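Local coordinates for protein Cry23AA1 (Bacillus thuringiensis, PDB 4RHZ) that probably forms pores in the membranes of target insect cells, as the aerolysin-type partner in the binary toxin Cry23Aa1/Cry37Aa1, and binds zinc, at residues P40-I45 with N160-V165; K98-F103 with T113-Y118. One frame throughout, in Å; residues are numbered along the deposited sequence.

Contact 1: residues P40-I45 with N160-V165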
ATOM      1  N   PRO A  40      -4.017  -8.875 -12.358  1.00 45.31           N
ATOM      2  CA  PRO A  40      -3.089  -8.609 -11.255  1.00 44.94           C
ATOM      3  C   PRO A  40      -2.416  -9.898 -10.901  1.00 44.18           C
ATOM      4  O   PRO A  40      -3.072 -10.885 -10.890  1.00 43.98           O
ATOM      5  CB  PRO A  40      -4.026  -8.166 -10.110  1.00 45.14           C
ATOM      6  CG  PRO A  40      -5.340  -8.884 -10.420  1.00 45.84           C
ATOM      7  CD  PRO A  40      -5.427  -8.770 -11.932  1.00 45.87           C
ATOM      8  N   GLN A  41      -1.124  -9.889 -10.621  1.00 44.88           N
ATOM      9  CA  GLN A  41      -0.439 -11.109 -10.266  1.00 46.64           C
ATOM     10  C   GLN A  41      -0.844 -11.651  -8.873  1.00 48.06           C
ATOM     11  O   GLN A  41      -0.734 -12.856  -8.644  1.00 48.69           O
ATOM     12  CB  GLN A  41       1.079 -10.936 -10.384  1.00 46.37           C
ATOM     13  CG  GLN A  41       1.469 -10.968 -11.861  1.00 48.49           C
ATOM     14  CD  GLN A  41       2.960 -10.938 -12.149  1.00 52.11           C
ATOM     15  OE1 GLN A  41       3.812 -10.918 -11.230  1.00 51.81           O
ATOM     16  NE2 GLN A  41       3.293 -10.924 -13.450  1.00 51.88           N
ATOM     17  N   PHE A  42      -1.271 -10.751  -7.969  1.00 47.34           N
ATOM     18  CA  PHE A  42      -1.840 -11.081  -6.681  1.00 46.92           C
ATOM     19  C   PHE A  42      -2.850 -10.011  -6.380  1.00 47.46           C
ATOM     20  O   PHE A  42      -2.913  -8.978  -7.040  1.00 46.85           O
ATOM     21  CB  PHE A  42      -0.767 -11.179  -5.568  1.00 46.84           C
ATOM     22  CG  PHE A  42       0.133  -9.953  -5.442  1.00 44.98           C
ATOM     23  CD1 PHE A  42      -0.315  -8.810  -4.775  1.00 43.65           C
ATOM     24  CD2 PHE A  42       1.409  -9.952  -5.982  1.00 42.70           C
ATOM     25  CE1 PHE A  42       0.498  -7.673  -4.647  1.00 42.08           C
ATOM     26  CE2 PHE A  42       2.234  -8.830  -5.873  1.00 45.14           C
ATOM     27  CZ  PHE A  42       1.761  -7.663  -5.202  1.00 42.06           C
ATOM     28  N   THR A  43      -3.640 -10.257  -5.362  1.00 47.82           N
ATOM     29  CA  THR A  43      -4.723  -9.367  -5.048  1.00 48.38           C
ATOM     30  C   THR A  43      -4.734  -8.885  -3.567  1.00 47.31           C
ATOM     31  O   THR A  43      -5.499  -7.984  -3.198  1.00 47.07           O
ATOM     32  CB  THR A  43      -6.024 -10.019  -5.502  1.00 49.45           C
ATOM     33  OG1 THR A  43      -7.053  -9.038  -5.557  1.00 53.90           O
ATOM     34  CG2 THR A  43      -6.417 -11.162  -4.599  1.00 50.48           C
ATOM     35  N   GLU A  44      -3.870  -9.490  -2.745  1.00 45.96           N
ATOM     36  CA  GLU A  44      -3.703  -9.123  -1.349  1.00 45.84           C
ATOM     37  C   GLU A  44      -2.455  -8.311  -1.222  1.00 42.84           C
ATOM     38  O   GLU A  44      -1.352  -8.846  -1.385  1.00 41.65           O
ATOM     39  CB  GLU A  44      -3.550 -10.371  -0.449  1.00 47.33           C
ATOM     40  CG  GLU A  44      -4.846 -11.145  -0.167  1.00 56.14           C
ATOM     41  CD  GLU A  44      -5.307 -10.967   1.304  1.00 67.17           C
ATOM     42  OE1 GLU A  44      -4.607 -11.515   2.219  1.00 68.04           O
ATOM     43  OE2 GLU A  44      -6.370 -10.298   1.523  1.00 69.03           O
ATOM     44  N   ILE A  45      -2.605  -7.032  -0.918  1.00 40.62           N
ATOM     45  CA  ILE A  45      -1.423  -6.223  -0.748  1.00 40.44           C
ATOM     46  C   ILE A  45      -0.703  -6.817   0.439  1.00 41.86           C
ATOM     47  O   ILE A  45      -1.294  -6.943   1.500  1.00 41.42           O
ATOM     48  CB  ILE A  45      -1.740  -4.738  -0.451  1.00 39.39           C
ATOM     49  CG1 ILE A  45      -2.744  -4.138  -1.471  1.00 40.61           C
ATOM     50  CG2 ILE A  45      -0.466  -3.926  -0.324  1.00 36.94           C
ATOM     51  CD1 ILE A  45      -2.435  -4.563  -2.891  1.00 41.08           C
ATOM     52  N   ASN A 160       1.889  -1.760  -4.904  1.00 38.41           N
ATOM     53  CA  ASN A 160       2.589  -1.810  -6.191  1.00 39.15           C
ATOM     54  C   ASN A 160       2.379  -3.203  -6.761  1.00 38.38           C
ATOM     55  O   ASN A 160       3.013  -4.157  -6.306  1.00 37.61           O
ATOM     56  CB  ASN A 160       4.063  -1.510  -6.027  1.00 39.07           C
ATOM     57  CG  ASN A 160       4.789  -1.296  -7.409  1.00 47.34           C
ATOM     58  OD1 ASN A 160       4.254  -1.613  -8.501  1.00 49.10           O
ATOM     59  ND2 ASN A 160       6.012  -0.752  -7.346  1.00 50.50           N
ATOM     60  N   VAL A 161       1.464  -3.347  -7.720  1.00 37.88           N
ATOM     61  CA  VAL A 161       1.093  -4.707  -8.160  1.00 36.79           C
ATOM     62  C   VAL A 161       1.465  -4.961  -9.631  1.00 37.54           C
ATOM     63  O   VAL A 161       1.012  -4.241 -10.495  1.00 36.83           O
ATOM     64  CB  VAL A 161      -0.372  -4.966  -7.974  1.00 37.20           C
ATOM     65  CG1 VAL A 161      -0.714  -6.416  -8.278  1.00 36.16           C
ATOM     66  CG2 VAL A 161      -0.863  -4.592  -6.529  1.00 35.74           C
ATOM     67  N   PRO A 162       2.310  -5.980  -9.908  1.00 38.48           N
ATOM     68  CA  PRO A 162       2.546  -6.346 -11.307  1.00 38.70           C
ATOM     69  C   PRO A 162       1.274  -6.881 -11.922  1.00 38.25           C
ATOM     70  O   PRO A 162       0.500  -7.595 -11.261  1.00 38.23           O
ATOM     71  CB  PRO A 162       3.610  -7.454 -11.225  1.00 39.75           C
ATOM     72  CG  PRO A 162       4.306  -7.272  -9.873  1.00 40.42           C
ATOM     73  CD  PRO A 162       3.221  -6.697  -8.982  1.00 38.71           C
ATOM     74  N   VAL A 163       1.000  -6.488 -13.165  1.00 37.53           N
ATOM     75  CA  VAL A 163      -0.122  -7.122 -13.865  1.00 36.61           C
ATOM     76  C   VAL A 163       0.397  -7.825 -15.141  1.00 37.45           C
ATOM     77  O   VAL A 163       1.464  -7.451 -15.718  1.00 36.07           O
ATOM     78  CB  VAL A 163      -1.274  -6.135 -14.185  1.00 36.20           C
ATOM     79  CG1 VAL A 163      -1.707  -5.360 -12.933  1.00 36.39           C
ATOM     80  CG2 VAL A 163      -0.867  -5.135 -15.281  1.00 35.33           C
ATOM     81  N   ASN A 164      -0.357  -8.853 -15.533  1.00 37.94           N
ATOM     82  CA  ASN A 164      -0.205  -9.534 -16.786  1.00 38.36           C
ATOM     83  C   ASN A 164      -1.033  -8.813 -17.830  1.00 38.14           C
ATOM     84  O   ASN A 164      -2.215  -8.556 -17.605  1.00 39.22           O
ATOM     85  CB  ASN A 164      -0.747 -10.935 -16.645  1.00 39.23           C
ATOM     86  CG  ASN A 164       0.012 -11.737 -15.622  1.00 42.39           C
ATOM     87  OD1 ASN A 164       1.253 -11.696 -15.556  1.00 42.10           O
ATOM     88  ND2 ASN A 164      -0.741 -12.422 -14.765  1.00 44.52           N
ATOM     89  N   VAL A 165      -0.408  -8.507 -18.965  1.00 37.55           N
ATOM     90  CA  VAL A 165      -1.048  -7.805 -20.090  1.00 35.94           C
ATOM     91  C   VAL A 165      -1.045  -8.792 -21.306  1.00 36.56           C
ATOM     92  O   VAL A 165      -0.015  -9.034 -21.920  1.00 37.41           O
ATOM     93  CB  VAL A 165      -0.246  -6.512 -20.413  1.00 35.56           C
ATOM     94  CG1 VAL A 165      -0.827  -5.767 -21.594  1.00 33.31           C
ATOM     95  CG2 VAL A 165      -0.157  -5.580 -19.185  1.00 34.61           C
TER

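Contact 2: residues K98-F103 with T113-Y118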
ATOM      1  N   LYS A  98      -9.754  -1.201 -20.158  1.00 47.23           N
ATOM      2  CA  LYS A  98     -10.034  -0.511 -18.900  1.00 48.73           C
ATOM      3  C   LYS A  98     -10.167  -1.666 -17.923  1.00 48.80           C
ATOM      4  O   LYS A  98     -11.051  -2.509 -18.041  1.00 47.52           O
ATOM      5  CB  LYS A  98     -11.357   0.260 -18.963  1.00 50.36           C
ATOM      6  CG  LYS A  98     -11.353   1.756 -18.474  1.00 56.46           C
ATOM      7  CD  LYS A  98     -11.369   1.928 -16.917  1.00 61.77           C
ATOM      8  CE  LYS A  98     -11.417   3.415 -16.463  1.00 67.23           C
ATOM      9  NZ  LYS A  98     -10.031   3.960 -16.107  1.00 69.12           N
ATOM     10  N   GLN A  99      -9.228  -1.780 -17.001  1.00 49.12           N
ATOM     11  CA  GLN A  99      -9.435  -2.766 -15.961  1.00 50.76           C
ATOM     12  C   GLN A  99      -9.643  -2.181 -14.550  1.00 49.74           C
ATOM     13  O   GLN A  99      -8.970  -1.241 -14.129  1.00 48.87           O
ATOM     14  CB  GLN A  99      -8.389  -3.847 -15.976  1.00 50.09           C
ATOM     15  CG  GLN A  99      -9.015  -5.154 -16.371  1.00 56.58           C
ATOM     16  CD  GLN A  99      -9.422  -5.950 -15.185  1.00 61.32           C
ATOM     17  OE1 GLN A  99      -8.685  -6.007 -14.215  1.00 68.10           O
ATOM     18  NE2 GLN A  99     -10.578  -6.570 -15.236  1.00 61.21           N
ATOM     19  N   SER A 100     -10.602  -2.769 -13.864  1.00 49.84           N
ATOM     20  CA  SER A 100     -10.862  -2.439 -12.486  1.00 50.26           C
ATOM     21  C   SER A 100     -10.286  -3.515 -11.589  1.00 48.78           C
ATOM     22  O   SER A 100     -10.432  -4.692 -11.857  1.00 48.94           O
ATOM     23  CB  SER A 100     -12.374  -2.300 -12.287  1.00 50.90           C
ATOM     24  OG  SER A 100     -12.714  -2.938 -11.084  1.00 56.05           O
ATOM     25  N   PHE A 101      -9.609  -3.107 -10.528  1.00 47.97           N
ATOM     26  CA  PHE A 101      -9.052  -4.053  -9.583  1.00 46.90           C
ATOM     27  C   PHE A 101      -9.599  -3.850  -8.114  1.00 46.91           C
ATOM     28  O   PHE A 101      -9.747  -2.717  -7.601  1.00 46.05           O
ATOM     29  CB  PHE A 101      -7.535  -3.915  -9.514  1.00 46.44           C
ATOM     30  CG  PHE A 101      -6.816  -3.869 -10.829  1.00 47.89           C
ATOM     31  CD1 PHE A 101      -6.704  -2.669 -11.533  1.00 44.30           C
ATOM     32  CD2 PHE A 101      -6.139  -5.003 -11.304  1.00 45.82           C
ATOM     33  CE1 PHE A 101      -6.006  -2.596 -12.685  1.00 42.09           C
ATOM     34  CE2 PHE A 101      -5.430  -4.943 -12.464  1.00 46.47           C
ATOM     35  CZ  PHE A 101      -5.357  -3.741 -13.171  1.00 45.47           C
ATOM     36  N   LYS A 102      -9.817  -4.958  -7.432  1.00 46.59           N
ATOM     37  CA  LYS A 102     -10.248  -4.947  -6.051  1.00 46.54           C
ATOM     38  C   LYS A 102      -9.101  -5.506  -5.253  1.00 44.67           C
ATOM     39  O   LYS A 102      -8.813  -6.690  -5.393  1.00 42.85           O
ATOM     40  CB  LYS A 102     -11.463  -5.844  -5.883  1.00 47.37           C
ATOM     41  CG  LYS A 102     -12.670  -5.351  -6.697  1.00 53.26           C
ATOM     42  CD  LYS A 102     -13.583  -4.311  -5.922  1.00 61.04           C
ATOM     43  CE  LYS A 102     -14.895  -3.948  -6.666  1.00 63.83           C
ATOM     44  NZ  LYS A 102     -15.937  -5.026  -6.545  1.00 67.80           N
ATOM     45  N   PHE A 103      -8.420  -4.653  -4.476  1.00 43.04           N
ATOM     46  CA  PHE A 103      -7.336  -5.132  -3.658  1.00 43.06           C
ATOM     47  C   PHE A 103      -7.741  -5.219  -2.171  1.00 44.66           C
ATOM     48  O   PHE A 103      -8.463  -4.360  -1.648  1.00 44.84           O
ATOM     49  CB  PHE A 103      -6.106  -4.259  -3.811  1.00 42.48           C
ATOM     50  CG  PHE A 103      -5.500  -4.245  -5.198  1.00 39.09           C
ATOM     51  CD1 PHE A 103      -5.241  -3.025  -5.833  1.00 37.63           C
ATOM     52  CD2 PHE A 103      -5.155  -5.409  -5.841  1.00 39.78           C
ATOM     53  CE1 PHE A 103      -4.650  -2.969  -7.120  1.00 38.23           C
ATOM     54  CE2 PHE A 103      -4.574  -5.382  -7.146  1.00 41.58           C
ATOM     55  CZ  PHE A 103      -4.313  -4.154  -7.780  1.00 36.08           C
ATOM     56  N   THR A 113     -10.833  -0.311  -4.439  1.00 43.28           N
ATOM     57  CA  THR A 113     -11.158  -0.370  -5.848  1.00 44.63           C
ATOM     58  C   THR A 113     -10.440   0.670  -6.653  1.00 43.18           C
ATOM     59  O   THR A 113     -10.537   1.877  -6.388  1.00 41.99           O
ATOM     60  CB  THR A 113     -12.671  -0.209  -6.074  1.00 45.76           C
ATOM     61  OG1 THR A 113     -13.278  -1.418  -5.648  1.00 48.20           O
ATOM     62  CG2 THR A 113     -13.029  -0.020  -7.591  1.00 47.29           C
ATOM     63  N   VAL A 114      -9.719   0.185  -7.654  1.00 42.24           N
ATOM     64  CA  VAL A 114      -8.997   1.081  -8.540  1.00 41.93           C
ATOM     65  C   VAL A 114      -9.009   0.558 -10.002  1.00 42.48           C
ATOM     66  O   VAL A 114      -9.048  -0.654 -10.265  1.00 42.35           O
ATOM     67  CB  VAL A 114      -7.564   1.329  -8.005  1.00 41.57           C
ATOM     68  CG1 VAL A 114      -6.717   0.080  -8.089  1.00 38.63           C
ATOM     69  CG2 VAL A 114      -6.882   2.451  -8.776  1.00 43.10           C
ATOM     70  N   SER A 115      -8.969   1.482 -10.939  1.00 41.90           N
ATOM     71  CA  SER A 115      -9.153   1.153 -12.337  1.00 42.42           C
ATOM     72  C   SER A 115      -8.029   1.821 -13.114  1.00 41.79           C
ATOM     73  O   SER A 115      -7.566   2.923 -12.766  1.00 39.78           O
ATOM     74  CB  SER A 115     -10.482   1.741 -12.852  1.00 43.21           C
ATOM     75  OG  SER A 115     -11.596   0.906 -12.528  1.00 49.08           O
ATOM     76  N   ALA A 116      -7.604   1.175 -14.192  1.00 40.90           N
ATOM     77  CA  ALA A 116      -6.692   1.861 -15.090  1.00 40.41           C
ATOM     78  C   ALA A 116      -6.906   1.394 -16.538  1.00 40.24           C
ATOM     79  O   ALA A 116      -7.438   0.298 -16.785  1.00 39.59           O
ATOM     80  CB  ALA A 116      -5.243   1.691 -14.633  1.00 40.03           C
ATOM     81  N   GLU A 117      -6.547   2.287 -17.454  1.00 39.55           N
ATOM     82  CA  GLU A 117      -6.524   2.004 -18.857  1.00 40.35           C
ATOM     83  C   GLU A 117      -5.145   1.517 -19.358  1.00 37.91           C
ATOM     84  O   GLU A 117      -4.154   2.240 -19.321  1.00 38.09           O
ATOM     85  CB  GLU A 117      -7.010   3.185 -19.724  1.00 40.92           C
ATOM     86  CG  GLU A 117      -7.583   2.521 -21.028  1.00 47.94           C
ATOM     87  CD  GLU A 117      -8.485   3.372 -21.813  1.00 55.95           C
ATOM     88  OE1 GLU A 117      -8.810   2.946 -22.942  1.00 62.32           O
ATOM     89  OE2 GLU A 117      -8.865   4.454 -21.330  1.00 60.21           O
ATOM     90  N   TYR A 118      -5.113   0.276 -19.789  1.00 36.15           N
ATOM     91  CA  TYR A 118      -3.936  -0.267 -20.455  1.00 36.83           C
ATOM     92  C   TYR A 118      -4.002  -0.242 -21.998  1.00 36.00           C
ATOM     93  O   TYR A 118      -4.796  -0.969 -22.602  1.00 36.35           O
ATOM     94  CB  TYR A 118      -3.656  -1.646 -19.946  1.00 35.98           C
ATOM     95  CG  TYR A 118      -3.290  -1.587 -18.486  1.00 38.46           C
ATOM     96  CD1 TYR A 118      -1.988  -1.349 -18.088  1.00 35.34           C
ATOM     97  CD2 TYR A 118      -4.280  -1.715 -17.492  1.00 39.57           C
ATOM     98  CE1 TYR A 118      -1.657  -1.300 -16.747  1.00 39.38           C
ATOM     99  CE2 TYR A 118      -3.956  -1.633 -16.142  1.00 37.63           C
ATOM    100  CZ  TYR A 118      -2.672  -1.436 -15.776  1.00 39.03           C
ATOM    101  OH  TYR A 118      -2.389  -1.370 -14.421  1.00 41.71           O
TER

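Contact 1: residues P40-I45 with N160-V165
Strand 32-40 leaves the large sheet of this aerolysin-family fold with one last antiparallel bridge to the long strand 146-179: Pro40 faces Val163 as a non-hydrogen-bonded pair, CA to CA 4.2 Å. The backbone bond follows one residue later, where Gln41 N donates to Pro162 O at 2.9 Å, in the plane of the carbonyl. From there the chain runs as a loop to the short strand 44-45, and side chains take over the contact.

Its tight part is built round Val161, both of whose methyls meet Phe42. CG1, anti to the backbone N, lies over one face of the Phe42 ring in a CH-pi contact, 4.2 Å from the centroid. CG2 meets Phe42 CE1 at 3.9 Å and Ile45 CD1 at 4.0 Å, so one branch touches both the loop residue Phe42 and Ile45 of strand 44-45. Phe42 holds its CG in the crowded position between N and carbonyl carbon (chi1 53°), and CE2 of the ring reaches Pro162 CD. Ile219 of strand 211-235 also touches Val161.

The solvent side is looser and polar. Gln41 extends its exposed chain across the Pro162 ring at about a right angle. Asn164 ND2 has a weak bond to Thr39 OG1, while Gln41 NE2 donates a hydrogen bond to Asn164 OD1, 3.0 Å away, from 37° out of the carbonyl plane.

Contact 2: residues K98-F103 with T113-Y118
Four backbone hydrogen bonds form the first shell between 98-103 and 113-118. Gln99 and Ala116 exchange one pair, each bond 2.8 Å from N to O; Phe101 and Val114 exchange the other, in which Phe101 N to Val114 O is notably short at 2.5 Å and nearly straight at 170°. That same Val114 O is also met by the edge of the Phe101 ring, with CD1 3.3 Å away, so the N-H and the ring edge of one residue both approach this oxygen.

On the face that carries Phe101, the ring and Tyr118 approach tip to tip: Tyr118 CE2 sits in the plane of the Phe101 ring, 3.9 Å from CZ. Further along, Val114 CG1, in the crowded position between N and carbonyl carbon, meets Phe103 CE1 obliquely at 3.8 Å.

The two strands are the arms of an antiparallel beta hairpin, and its amphipathic alternation matches the tucked hairpins that aerolysin-type toxins are thought to unroll into a membrane barrel. The other face is polar: Ser115 OG approaches Ser100 CB, and Lys102 lies beside Thr113, the lysine CD pressed to 2.9 Å from Thr113 OG1. Lys98, bent at chi2 and chi4, passes over Ser115 CB with an ammonium that may feel Glu117 electrostatically without touching it.

Outside this shell, Val38 and Pro40 of strand 32-40 touch the Phe101 side chain, and Tyr159 meets Phe103. Tyr118 OH is fixed by a hydrogen bond to Phe218 O, with Ile219 and Val85 also against the side chain. The Val114 side chain comes within about 8 Å of the zinc ion bound by His79, Glu130 and His132.

Following the chain from its N terminus, strand 32-40 and the loop after it supply the first half of contact 1, and strand 44-45 then enters a small second sheet parallel to strand 96-105. Contact 2 closes next, joining 98-103 to 113-118 across the nine residues that link them in the hairpin. Only when the chain returns along 160-165 is contact 1 completed, so contact 2 is nested wholly inside its much larger loop. The two meet directly: Val161 CG2 lies 3.7 Å from Phe103 CZ, and Val163 CG1 lies 3.8 Å from Phe101 CE2. Through these meetings the apolar face of the hairpin is laid against the long strand 146-179 of the main sheet.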